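Local coordinates for protein ferritin (Pseudo-nitzschia multiseries, PDB 4IWK) that oxidises ferrous iron at a ferroxidase centre within its four-helix bundle and probably stores the ferric product inside a 24-subunit shell, at the Fe (III) ion site and the interface of chains B and A. Residues are numbered along the deposited sequence; one frame, centred on the assembly and turned at random. Chains: chain A/B, Ferritin.

Contact 1: the Fe (III) ion site. Residues chain A 23, 41, 45, 48-49, 52, 95, 98, 128, 131, 134. With FE (Fe (III) ion), chain C; FE (Fe (III) ion), chain D; FE (Fe (III) ion), chain E.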
# COMPACT_ATOMS: atom_id res chain seq x y z
N TYR A 23 22.69 -20.56 39.87
CA TYR A 23 21.37 -20.05 39.39
C TYR A 23 20.43 -21.19 38.95
O TYR A 23 19.25 -21.10 39.24
CB TYR A 23 21.63 -19.05 38.25
CG TYR A 23 21.82 -17.64 38.76
CD1 TYR A 23 20.83 -16.90 39.37
CD2 TYR A 23 23.07 -17.01 38.51
CE1 TYR A 23 21.07 -15.54 39.76
CE2 TYR A 23 23.31 -15.68 38.89
CZ TYR A 23 22.31 -15.00 39.55
OH TYR A 23 22.48 -13.67 39.88
N TYR A 41 13.29 -16.19 36.56
CA TYR A 41 14.32 -15.14 36.69
C TYR A 41 15.68 -15.89 36.88
O TYR A 41 16.67 -15.59 36.19
CB TYR A 41 14.04 -14.34 37.89
CG TYR A 41 14.92 -13.14 38.03
CD1 TYR A 41 14.46 -11.91 37.64
CD2 TYR A 41 16.19 -13.21 38.59
CE1 TYR A 41 15.25 -10.80 37.79
CE2 TYR A 41 16.99 -12.10 38.73
CZ TYR A 41 16.52 -10.91 38.30
OH TYR A 41 17.27 -9.74 38.42
N GLU A 45 19.12 -15.92 34.50
CA GLU A 45 20.47 -15.55 34.96
C GLU A 45 21.44 -16.69 34.73
O GLU A 45 22.64 -16.48 34.51
CB GLU A 45 20.42 -15.27 36.47
CG GLU A 45 19.77 -13.93 36.77
CD GLU A 45 20.70 -12.86 36.22
OE1 GLU A 45 21.97 -13.03 36.28
OE2 GLU A 45 20.09 -11.99 35.60
N GLU A 48 22.64 -16.23 31.37
CA GLU A 48 23.46 -15.03 31.29
C GLU A 48 24.87 -15.30 31.85
O GLU A 48 25.88 -14.90 31.25
CB GLU A 48 22.82 -13.92 32.02
CG GLU A 48 23.59 -12.66 31.82
CD GLU A 48 23.00 -11.72 32.76
OE1 GLU A 48 21.88 -11.27 32.44
OE2 GLU A 48 23.58 -11.57 33.87
N GLU A 49 24.97 -16.01 32.96
CA GLU A 49 26.29 -16.26 33.52
C GLU A 49 27.07 -17.18 32.62
O GLU A 49 28.32 -17.02 32.47
CB GLU A 49 26.16 -17.02 34.88
CG GLU A 49 25.56 -16.15 36.01
CD GLU A 49 26.46 -14.98 36.46
OE1 GLU A 49 27.57 -14.85 35.99
OE2 GLU A 49 26.08 -14.30 37.37
N HIS A 52 28.54 -14.94 30.04
CA HIS A 52 29.73 -14.27 30.57
C HIS A 52 30.92 -15.18 30.44
O HIS A 52 31.96 -14.81 29.94
CB HIS A 52 29.56 -13.89 32.07
CG HIS A 52 28.50 -12.89 32.31
ND1 HIS A 52 28.06 -12.55 33.59
CD2 HIS A 52 27.78 -12.15 31.43
CE1 HIS A 52 27.10 -11.65 33.48
NE2 HIS A 52 26.88 -11.40 32.19
N GLU A 95 26.74 -13.13 43.55
CA GLU A 95 27.15 -11.99 42.70
C GLU A 95 28.25 -11.22 43.34
O GLU A 95 29.14 -10.71 42.62
CB GLU A 95 25.96 -11.09 42.36
CG GLU A 95 24.99 -11.79 41.41
CD GLU A 95 25.50 -12.00 39.98
OE1 GLU A 95 26.63 -11.56 39.70
OE2 GLU A 95 24.67 -12.47 39.19
N ASN A 98 31.27 -13.05 42.30
CA ASN A 98 31.60 -12.81 40.92
C ASN A 98 32.38 -11.48 40.85
O ASN A 98 33.39 -11.39 40.14
CB ASN A 98 30.38 -12.70 40.06
CG ASN A 98 29.69 -14.09 39.79
OD1 ASN A 98 30.22 -15.15 40.10
ND2 ASN A 98 28.50 -14.04 39.25
N GLN A 128 28.34 -5.75 36.91
CA GLN A 128 28.27 -6.20 38.35
C GLN A 128 27.68 -5.17 39.29
O GLN A 128 26.86 -5.50 40.20
CB GLN A 128 29.62 -6.62 38.85
CG GLN A 128 30.18 -7.93 38.25
CD GLN A 128 29.09 -9.03 38.34
OE1 GLN A 128 28.55 -9.41 37.34
NE2 GLN A 128 28.80 -9.52 39.56
N GLU A 131 24.01 -5.54 38.67
CA GLU A 131 23.44 -6.82 39.13
C GLU A 131 23.42 -6.83 40.64
O GLU A 131 22.35 -7.22 41.19
CB GLU A 131 24.22 -8.09 38.62
CG GLU A 131 24.09 -8.20 37.09
CD GLU A 131 24.63 -9.50 36.59
OE1 GLU A 131 24.63 -9.77 35.39
OE2 GLU A 131 25.17 -10.26 37.43
N LYS A 134 20.38 -4.74 41.66
CA LYS A 134 19.09 -5.34 41.35
C LYS A 134 18.80 -6.47 42.39
O LYS A 134 17.65 -6.56 42.90
CB LYS A 134 19.07 -5.92 39.94
CG LYS A 134 17.71 -6.51 39.68
CD LYS A 134 17.37 -6.56 38.20
CE LYS A 134 15.99 -7.18 38.02
NZ LYS A 134 15.68 -7.25 36.55
FE FE C . 25.77 -12.31 37.43
FE FE D . 22.78 -11.31 35.60
FE FE E . 19.75 -9.98 35.86
O HOH W 1 27.50 -11.95 36.91
O HOH W 2 24.57 -12.50 36.67
O HOH W 3 21.45 -9.78 34.63
O HOH W 4 20.23 -7.85 35.99

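Contact 2: the interface of chains B and A. Residues chain B 21, 24-25, 28, 72-75; chain A 17, 69-72.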
# COMPACT_ATOMS: atom_id res chain seq x y z
N GLN B 21 30.10 -29.40 28.10
CA GLN B 21 31.47 -28.94 28.43
C GLN B 21 32.48 -29.55 27.49
O GLN B 21 33.51 -28.92 27.13
CB GLN B 21 31.84 -29.31 29.92
CG GLN B 21 31.12 -28.42 30.91
CD GLN B 21 31.73 -26.97 30.81
OE1 GLN B 21 31.15 -26.17 30.06
NE2 GLN B 21 32.86 -26.69 31.48
N LEU B 24 32.39 -27.60 24.45
CA LEU B 24 33.04 -26.30 24.59
C LEU B 24 34.56 -26.55 24.53
O LEU B 24 35.29 -25.77 23.89
CB LEU B 24 32.67 -25.69 25.96
CG LEU B 24 33.41 -24.38 26.28
CD1 LEU B 24 32.98 -23.34 25.20
CD2 LEU B 24 32.99 -23.85 27.65
N SER B 25 35.07 -27.61 25.17
CA SER B 25 36.50 -27.93 25.05
C SER B 25 36.95 -28.13 23.57
O SER B 25 38.04 -27.64 23.19
CB SER B 25 36.87 -29.15 25.92
OG SER B 25 36.48 -30.39 25.33
N ILE B 28 37.30 -24.83 21.87
CA ILE B 28 38.56 -24.10 22.27
C ILE B 28 39.71 -24.68 21.48
O ILE B 28 40.49 -23.94 20.91
CB ILE B 28 38.77 -24.25 23.81
CG1 ILE B 28 37.71 -23.44 24.57
CG2 ILE B 28 40.20 -23.82 24.11
CD1 ILE B 28 37.70 -23.84 26.05
N VAL B 72 30.02 -30.96 37.12
CA VAL B 72 30.27 -31.23 35.70
C VAL B 72 31.76 -31.41 35.48
O VAL B 72 32.57 -30.48 35.69
CB VAL B 72 29.73 -30.08 34.78
CG1 VAL B 72 29.73 -30.56 33.34
CG2 VAL B 72 28.28 -29.70 35.15
N PRO B 73 32.19 -32.62 35.20
CA PRO B 73 33.65 -32.89 35.25
C PRO B 73 34.44 -32.13 34.24
O PRO B 73 33.92 -31.73 33.14
CB PRO B 73 33.78 -34.38 34.91
CG PRO B 73 32.40 -34.81 34.56
CD PRO B 73 31.37 -33.83 35.02
N ALA B 74 35.66 -31.85 34.61
CA ALA B 74 36.60 -31.27 33.64
C ALA B 74 36.80 -32.16 32.45
O ALA B 74 37.07 -33.36 32.58
CB ALA B 74 37.95 -31.03 34.28
N PRO B 75 36.67 -31.62 31.22
CA PRO B 75 36.96 -32.48 30.07
C PRO B 75 38.42 -32.89 30.01
O PRO B 75 39.29 -32.04 30.31
CB PRO B 75 36.65 -31.54 28.86
CG PRO B 75 35.72 -30.51 29.38
CD PRO B 75 36.07 -30.29 30.84
N PHE A 17 30.87 -20.09 35.24
CA PHE A 17 30.11 -21.36 35.05
C PHE A 17 29.64 -21.86 36.38
O PHE A 17 28.55 -22.44 36.44
CB PHE A 17 31.00 -22.41 34.33
CG PHE A 17 31.30 -22.04 32.90
CD1 PHE A 17 30.50 -21.14 32.13
CD2 PHE A 17 32.43 -22.72 32.26
CE1 PHE A 17 30.80 -20.83 30.80
CE2 PHE A 17 32.68 -22.39 30.92
CZ PHE A 17 31.87 -21.49 30.19
N LEU A 69 39.61 -25.99 30.97
CA LEU A 69 38.28 -25.96 31.62
C LEU A 69 38.35 -26.86 32.87
O LEU A 69 38.83 -28.05 32.78
CB LEU A 69 37.24 -26.52 30.70
CG LEU A 69 36.91 -25.63 29.42
CD1 LEU A 69 35.76 -26.32 28.61
CD2 LEU A 69 36.38 -24.29 29.94
N GLN A 70 37.94 -26.33 33.98
CA GLN A 70 37.96 -26.97 35.31
C GLN A 70 36.59 -27.63 35.53
O GLN A 70 35.55 -27.29 34.86
CB GLN A 70 38.23 -25.90 36.45
CG GLN A 70 39.46 -24.94 36.21
CD GLN A 70 39.86 -24.06 37.41
OE1 GLN A 70 39.46 -22.85 37.64
NE2 GLN A 70 40.73 -24.67 38.21
N ALA A 71 36.50 -28.55 36.50
CA ALA A 71 35.20 -29.00 36.89
C ALA A 71 34.30 -27.83 37.33
O ALA A 71 34.80 -26.82 37.93
CB ALA A 71 35.34 -29.97 38.14
N VAL A 72 33.00 -27.90 37.00
CA VAL A 72 32.03 -26.94 37.49
C VAL A 72 31.41 -27.59 38.73
O VAL A 72 30.69 -28.57 38.60
CB VAL A 72 30.98 -26.61 36.43
CG1 VAL A 72 30.11 -25.42 36.94
CG2 VAL A 72 31.79 -26.16 35.14
O HOH W 5 33.75 -28.74 33.23
O HOH W 6 39.48 -29.46 30.37

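Contact 1: the Fe (III) ion site
This is a catalytic site: iron C occupies one of the two positions of the ferroxidase centre of a ferritin four-helix bundle, and irons D and E extend from it in a row. Carboxylates from helices 36-62, 84-111 and 115-145 hold the three, all partly occupied, which is consistent with metal passing through. FE of chain C and FE of chain D, the latter in an adjoining site, lie 3.6 Å apart. The carboxylate of A:Glu131 bridges them, its extended chain (chi2 -171°) pushing the tip between the two, OE2 to iron C and OE1 to iron D. A:Glu49, bent at chi2, gives OE2 to iron C as a one-oxygen ligand. A:Glu95 grips the same metal with both oxygens, OE2 at 2.1 Å and OE1 more loosely at 2.5 Å from FE of chain C. Its rotation is fixed by a second shell: the phenol OH of A:Tyr23 donates to the anti lone pair of OE2, A:Gln128 NE2 meets OE1 nearly along its C-O axis in an almost straight bond (174° at H), and A:Asn98 ND2 approaches OE1 from above the carboxylate plane. Such donors would be expected to temper the charge of A:Glu95. A:Glu45 bridges the other pair, OE1 to FE of chain D at 2.0 Å and OE2 to iron E, with water 3 bound to both metals; its CB sits over the centre of the A:Tyr23 ring. A:Glu48, poorly ordered, reaches iron D through OE2. Iron E has a sparse shell of A:Glu45 and waters 3 and 4, which suggests a loosely held site, perhaps on a transfer route. The phenol OH of A:Tyr41 stands 3.6 Å from FE of chain E, beyond bonding distance.

Contact 2: the interface of chains B and A
Two ferritin subunits meet here across a two-fold axis, the long loop between helices 36-62 and 84-111 of each lying against its partner. At the loops' crossing B:Val72 and A:Val72 form an antiparallel beta bridge: each N donates to the other's carbonyl O at 2.9 Å, in the carbonyl plane. Their side chains meet CB to CB, both with CG1 anti to the backbone N (chi1 -167° in B, -171° in A). A:Leu69 drives its branched end against helix 3-32 of chain B. With CG anti to the carbonyl carbon, it lays CD1 3.7 Å from the backbone O of B:Gln21, crosses B:Leu24 at about a right angle and meets B:Ile28 CD1 obliquely through CG, while B:Pro75 CD covers its CB. An alanine here would probably loosen the packing of loop on helix, since CG, CD1 and CD2, which touch B:Leu24 and B:Ile28, would be gone. B:Leu24 reaches tip to tip toward A:Phe17, its CD2 3.6 Å from the ring atom CE2. Beside it the B:Gln21 amide, brought round by a bend at chi2, stands nearly upright to that ring (planes 83° apart). B:Gln21 NE2 is joined almost straight to water 5, which also joins the carbonyl oxygens of B:Val72, B:Pro73 and A:Gln70. Water 6 links B:Pro75 O to A:Leu69 O. A:Leu69 O also lies 3.4 Å from the methyl CB of B:Ala74.

The centres of the C-alpha atoms of contact 1 and contact 2 are about 19 Å apart, and the two have no residue in common. Helix 3-32 runs through both: it supplies a second-shell tyrosine to contact 1 and, in each subunit, part of the surface packed at contact 2. The loop of contact 2 follows helix 36-62, which carries several of the iron ligands. Contact 1 is built within one subunit, whereas contact 2 joins two; repeated through the 24-subunit assembly, the dimer contact helps close the shell while every subunit keeps its own oxidation centre. The structure alone does not show any coupling between them.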